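Local atomic coordinates of hemolysin-like protein containing CBS domains (Oenococcus oeni, PDB entry 3OCO), a protein that is of unknown function; this fragment carries the pair of CBS domains of a membrane protein whose family is thought to bind flavin adenine dinucleotide. Residues I91-K103 with E110-D123. Numbering follows the deposited sequence.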
loop_
_atom_site.group_PDB
_atom_site.type_symbol
_atom_site.label_atom_id
_atom_site.label_comp_id
_atom_site.label_asym_id
_atom_site.label_seq_id
_atom_site.Cartn_x
_atom_site.Cartn_y
_atom_site.Cartn_z
ATOM N N ILE A 91 -18.546 7.510 2.153
ATOM C CA ILE A 91 -17.245 7.296 1.494
ATOM C C ILE A 91 -16.976 5.869 0.944
ATOM O O ILE A 91 -16.126 5.678 0.085
ATOM C CB ILE A 91 -16.054 7.709 2.403
ATOM C CG1 ILE A 91 -15.986 6.846 3.665
ATOM C CG2 ILE A 91 -16.114 9.199 2.760
ATOM C CD1 ILE A 91 -14.741 7.122 4.490
HETATM N N MSE A 92 -17.697 4.876 1.448
HETATM C CA MSE A 92 -17.492 3.473 1.066
HETATM C C MSE A 92 -17.338 3.232 -0.441
HETATM O O MSE A 92 -18.052 3.825 -1.248
HETATM C CB MSE A 92 -18.681 2.680 1.596
HETATM C CG MSE A 92 -18.674 1.193 1.355
HETATM SE SE MSE A 92 -20.376 0.469 2.050
HETATM C CE MSE A 92 -21.495 0.856 0.498
ATOM N N ARG A 93 -16.422 2.347 -0.827
ATOM C CA ARG A 93 -16.281 1.982 -2.238
ATOM C C ARG A 93 -16.317 0.472 -2.426
ATOM O O ARG A 93 -16.164 -0.267 -1.459
ATOM C CB ARG A 93 -15.012 2.588 -2.865
ATOM C CG ARG A 93 -13.893 2.869 -1.894
ATOM C CD ARG A 93 -13.436 4.317 -1.966
ATOM N NE ARG A 93 -12.374 4.528 -2.942
ATOM C CZ ARG A 93 -11.989 5.722 -3.380
ATOM N NH1 ARG A 93 -11.019 5.823 -4.275
ATOM N NH2 ARG A 93 -12.582 6.817 -2.931
ATOM N N ASP A 94 -16.512 0.039 -3.672
ATOM C CA ASP A 94 -16.849 -1.357 -4.015
ATOM C C ASP A 94 -15.771 -2.394 -3.748
ATOM O O ASP A 94 -14.586 -2.094 -3.747
ATOM C CB ASP A 94 -17.212 -1.477 -5.497
ATOM C CG ASP A 94 -18.458 -0.719 -5.854
ATOM O OD1 ASP A 94 -19.176 -0.301 -4.924
ATOM O OD2 ASP A 94 -18.717 -0.551 -7.067
ATOM N N ILE A 95 -16.196 -3.633 -3.557
ATOM C CA ILE A 95 -15.257 -4.737 -3.519
ATOM C C ILE A 95 -15.658 -5.764 -4.534
ATOM O O ILE A 95 -16.660 -5.599 -5.232
ATOM C CB ILE A 95 -15.164 -5.369 -2.132
ATOM C CG1 ILE A 95 -16.559 -5.650 -1.558
ATOM C CG2 ILE A 95 -14.401 -4.436 -1.209
ATOM C CD1 ILE A 95 -17.102 -7.057 -1.829
ATOM N N VAL A 96 -14.851 -6.809 -4.649
ATOM C CA VAL A 96 -15.247 -7.977 -5.415
ATOM C C VAL A 96 -15.182 -9.206 -4.494
ATOM O O VAL A 96 -14.330 -9.292 -3.605
ATOM C CB VAL A 96 -14.397 -8.142 -6.690
ATOM C CG1 VAL A 96 -12.966 -8.533 -6.338
ATOM C CG2 VAL A 96 -15.025 -9.166 -7.620
ATOM N N SER A 97 -16.112 -10.134 -4.667
ATOM C CA SER A 97 -16.089 -11.332 -3.849
ATOM C C SER A 97 -15.646 -12.513 -4.692
ATOM O O SER A 97 -15.904 -12.570 -5.900
ATOM C CB SER A 97 -17.457 -11.581 -3.205
ATOM O OG SER A 97 -18.472 -11.755 -4.177
ATOM N N VAL A 98 -14.948 -13.444 -4.055
ATOM C CA VAL A 98 -14.407 -14.605 -4.754
ATOM C C VAL A 98 -14.506 -15.804 -3.822
ATOM O O VAL A 98 -14.429 -15.629 -2.602
ATOM C CB VAL A 98 -12.915 -14.389 -5.148
ATOM C CG1 VAL A 98 -12.710 -13.023 -5.811
ATOM C CG2 VAL A 98 -12.000 -14.509 -3.941
ATOM N N PRO A 99 -14.661 -17.025 -4.393
ATOM C CA PRO A 99 -14.759 -18.264 -3.607
ATOM C C PRO A 99 -13.413 -18.683 -3.027
ATOM O O PRO A 99 -12.373 -18.337 -3.598
ATOM C CB PRO A 99 -15.224 -19.310 -4.637
ATOM C CG PRO A 99 -15.294 -18.599 -5.981
ATOM C CD PRO A 99 -14.568 -17.299 -5.838
ATOM N N GLU A 100 -13.429 -19.414 -1.912
ATOM C CA GLU A 100 -12.190 -19.874 -1.267
ATOM C C GLU A 100 -11.227 -20.570 -2.212
ATOM O O GLU A 100 -10.012 -20.555 -2.002
ATOM C CB GLU A 100 -12.503 -20.825 -0.115
ATOM C CG GLU A 100 -12.911 -20.146 1.160
ATOM C CD GLU A 100 -13.678 -21.067 2.078
ATOM O OE1 GLU A 100 -13.441 -22.293 2.037
ATOM O OE2 GLU A 100 -14.529 -20.569 2.837
ATOM N N ASN A 101 -11.762 -21.194 -3.251
ATOM C CA ASN A 101 -10.938 -22.035 -4.106
ATOM C C ASN A 101 -10.423 -21.355 -5.376
ATOM O O ASN A 101 -9.744 -21.992 -6.172
ATOM C CB ASN A 101 -11.655 -23.350 -4.444
ATOM C CG ASN A 101 -12.981 -23.123 -5.139
ATOM O OD1 ASN A 101 -13.029 -22.790 -6.323
ATOM N ND2 ASN A 101 -14.072 -23.287 -4.398
HETATM N N MSE A 102 -10.727 -20.075 -5.575
HETATM C CA MSE A 102 -10.204 -19.394 -6.760
HETATM C C MSE A 102 -8.681 -19.335 -6.710
HETATM O O MSE A 102 -8.099 -19.012 -5.681
HETATM C CB MSE A 102 -10.769 -17.981 -6.903
HETATM C CG MSE A 102 -10.996 -17.565 -8.349
HETATM SE SE MSE A 102 -11.423 -15.678 -8.576
HETATM C CE MSE A 102 -12.314 -15.774 -10.311
ATOM N N LYS A 103 -8.041 -19.665 -7.827
ATOM C CA LYS A 103 -6.593 -19.573 -7.924
ATOM C C LYS A 103 -6.176 -18.115 -7.795
ATOM O O LYS A 103 -6.798 -17.225 -8.371
ATOM C CB LYS A 103 -6.097 -20.148 -9.250
ATOM C CG LYS A 103 -5.269 -21.423 -9.127
ATOM C CD LYS A 103 -6.110 -22.600 -8.663
ATOM C CE LYS A 103 -5.384 -23.929 -8.914
ATOM N NZ LYS A 103 -5.045 -24.100 -10.367
ATOM N N GLU A 110 -9.650 -10.709 -11.126
ATOM C CA GLU A 110 -10.995 -10.313 -10.769
ATOM C C GLU A 110 -10.943 -8.906 -10.172
ATOM O O GLU A 110 -11.698 -8.026 -10.579
ATOM C CB GLU A 110 -11.599 -11.313 -9.780
ATOM C CG GLU A 110 -13.060 -11.641 -10.044
ATOM C CD GLU A 110 -13.276 -12.221 -11.420
ATOM O OE1 GLU A 110 -14.339 -11.959 -12.024
ATOM O OE2 GLU A 110 -12.373 -12.931 -11.899
HETATM N N MSE A 111 -10.042 -8.701 -9.214
HETATM C CA MSE A 111 -9.791 -7.379 -8.658
HETATM C C MSE A 111 -9.467 -6.345 -9.724
HETATM O O MSE A 111 -9.743 -5.165 -9.553
HETATM C CB MSE A 111 -8.631 -7.426 -7.664
HETATM C CG MSE A 111 -8.949 -8.205 -6.417
HETATM SE SE MSE A 111 -7.339 -8.705 -5.471
HETATM C CE MSE A 111 -6.973 -7.064 -4.490
ATOM N N SER A 112 -8.865 -6.776 -10.819
ATOM C CA SER A 112 -8.496 -5.821 -11.850
ATOM C C SER A 112 -9.671 -5.515 -12.777
ATOM O O SER A 112 -9.897 -4.361 -13.148
ATOM C CB SER A 112 -7.293 -6.317 -12.645
ATOM O OG SER A 112 -7.023 -5.438 -13.718
ATOM N N ALA A 113 -10.419 -6.545 -13.148
ATOM C CA ALA A 113 -11.520 -6.354 -14.079
ATOM C C ALA A 113 -12.583 -5.474 -13.438
ATOM O O ALA A 113 -13.218 -4.662 -14.115
ATOM C CB ALA A 113 -12.105 -7.707 -14.521
ATOM N N HIS A 114 -12.753 -5.632 -12.124
ATOM C CA HIS A 114 -13.761 -4.911 -11.345
ATOM C C HIS A 114 -13.199 -3.609 -10.772
ATOM O O HIS A 114 -13.931 -2.818 -10.173
ATOM C CB HIS A 114 -14.253 -5.779 -10.184
ATOM C CG HIS A 114 -15.178 -6.886 -10.586
ATOM N ND1 HIS A 114 -14.729 -8.074 -11.125
ATOM C CD2 HIS A 114 -16.524 -7.004 -10.493
ATOM C CE1 HIS A 114 -15.761 -8.867 -11.361
ATOM N NE2 HIS A 114 -16.861 -8.240 -10.986
ATOM N N ARG A 115 -11.893 -3.417 -10.939
ATOM C CA ARG A 115 -11.181 -2.226 -10.466
ATOM C C ARG A 115 -11.344 -1.993 -8.974
ATOM O O ARG A 115 -11.700 -0.900 -8.541
ATOM C CB ARG A 115 -11.609 -0.990 -11.257
ATOM C CG ARG A 115 -11.401 -1.151 -12.744
ATOM C CD ARG A 115 -11.917 0.038 -13.531
ATOM N NE ARG A 115 -11.616 -0.106 -14.954
ATOM C CZ ARG A 115 -10.563 0.438 -15.561
ATOM N NH1 ARG A 115 -9.705 1.185 -14.875
ATOM N NH2 ARG A 115 -10.378 0.243 -16.862
ATOM N N VAL A 116 -11.089 -3.027 -8.185
ATOM C CA VAL A 116 -11.127 -2.894 -6.739
ATOM C C VAL A 116 -9.776 -3.326 -6.176
ATOM O O VAL A 116 -9.085 -4.141 -6.782
ATOM C CB VAL A 116 -12.278 -3.732 -6.112
ATOM C CG1 VAL A 116 -13.621 -3.285 -6.662
ATOM C CG2 VAL A 116 -12.074 -5.217 -6.372
ATOM N N PRO A 117 -9.378 -2.766 -5.026
ATOM C CA PRO A 117 -8.135 -3.216 -4.401
ATOM C C PRO A 117 -8.434 -4.229 -3.296
ATOM O O PRO A 117 -7.551 -4.647 -2.547
ATOM C CB PRO A 117 -7.567 -1.925 -3.797
ATOM C CG PRO A 117 -8.723 -0.907 -3.819
ATOM C CD PRO A 117 -9.953 -1.626 -4.298
HETATM N N MSE A 118 -9.695 -4.630 -3.189
HETATM C CA MSE A 118 -10.045 -5.610 -2.180
HETATM C C MSE A 118 -10.947 -6.708 -2.707
HETATM O O MSE A 118 -11.972 -6.447 -3.327
HETATM C CB MSE A 118 -10.666 -4.957 -0.950
HETATM C CG MSE A 118 -11.081 -5.991 0.095
HETATM SE SE MSE A 118 -11.419 -5.249 1.846
HETATM C CE MSE A 118 -13.305 -4.808 1.706
ATOM N N ALA A 119 -10.534 -7.941 -2.462
ATOM C CA ALA A 119 -11.364 -9.094 -2.740
ATOM C C ALA A 119 -11.817 -9.663 -1.412
ATOM O O ALA A 119 -11.027 -9.745 -0.467
ATOM C CB ALA A 119 -10.580 -10.119 -3.498
ATOM N N ILE A 120 -13.088 -10.044 -1.329
ATOM C CA ILE A 120 -13.588 -10.677 -0.125
ATOM C C ILE A 120 -13.748 -12.158 -0.419
ATOM O O ILE A 120 -14.452 -12.534 -1.369
ATOM C CB ILE A 120 -14.949 -10.071 0.337
ATOM C CG1 ILE A 120 -14.771 -8.658 0.891
ATOM C CG2 ILE A 120 -15.524 -10.883 1.451
ATOM C CD1 ILE A 120 -14.182 -7.684 -0.065
ATOM N N VAL A 121 -13.080 -12.992 0.377
ATOM C CA VAL A 121 -13.152 -14.439 0.192
ATOM C C VAL A 121 -14.385 -15.012 0.924
ATOM O O VAL A 121 -14.499 -14.874 2.148
ATOM C CB VAL A 121 -11.862 -15.149 0.672
ATOM C CG1 VAL A 121 -11.866 -16.608 0.234
ATOM C CG2 VAL A 121 -10.624 -14.458 0.123
ATOM N N ILE A 122 -15.295 -15.641 0.170
ATOM C CA ILE A 122 -16.613 -16.078 0.686
ATOM C C ILE A 122 -16.709 -17.595 0.837
ATOM O O ILE A 122 -16.244 -18.328 -0.028
ATOM C CB ILE A 122 -17.752 -15.725 -0.300
ATOM C CG1 ILE A 122 -17.291 -14.772 -1.392
ATOM C CG2 ILE A 122 -18.951 -15.164 0.416
ATOM C CD1 ILE A 122 -18.199 -14.832 -2.610
ATOM N N ASP A 123 -17.357 -18.073 1.897
ATOM C CA ASP A 123 -17.549 -19.515 2.061
ATOM C C ASP A 123 -18.739 -20.047 1.247
ATOM O O ASP A 123 -19.381 -19.300 0.514
ATOM C CB ASP A 123 -17.634 -19.924 3.542
ATOM C CG ASP A 123 -18.840 -19.330 4.261
ATOM O OD1 ASP A 123 -19.825 -18.947 3.588
ATOM O OD2 ASP A 123 -18.802 -19.255 5.511
#
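V96 leaves strand 96-99 toward the end of helix 104-113 and fills the angle between that helix and the loop that follows it. Its CB already leans on V116 CG2. CG1, lodged between the backbone N and the carbonyl carbon (chi1 70°), presses closely on the same V116 CG2 at 3.4 Å and also meets M111 CG and A119 CB. CG2 takes the other direction and sits almost exactly above the centre of the H114 imidazole, a CH-pi contact 3.6 Å from the ring centroid, with E110 CG beside it. H114 ND1 donates to E110 O at 3.1 Å, close to the ring plane, which helps fix the rotation of the ring beneath the methyl; the same carbonyl also accepts H114 N. A Schellman motif with R115 at positive phi ends the helix here and sends the chain back toward V116, whose CG1 rests against D94 O.

Beyond the loop, strands 96-99 and 119-122 run parallel. V96 N donates a hydrogen bond to M118 O, and I120 N one to V96 O at 2.7 Å; V98 N to I120 O and I122 N to V98 O continue the pairing. On the sheet face of S97, I120 and I122, I122 CD1 packs tightly on S97 CB at 3.4 Å; I120 CD1 reaches back to I95 CB, before the strand. At the far end, V121 CG1 lies 3.6 Å from E100 CA. E100 OE2 lies against D123 CB, the two side chains side by side, and is hydrogen-bonded to S129 OG; D123 OD1 accepts G127 N. Backbone bonds of A119 with I132 and V121 with S129 place antiparallel strand 128-132 on the other side of strand 119-122. Strand 96-99, helix 104-113 and strand 119-122 form a beta-alpha-beta unit, characteristic of a CBS domain, here the second of the pair.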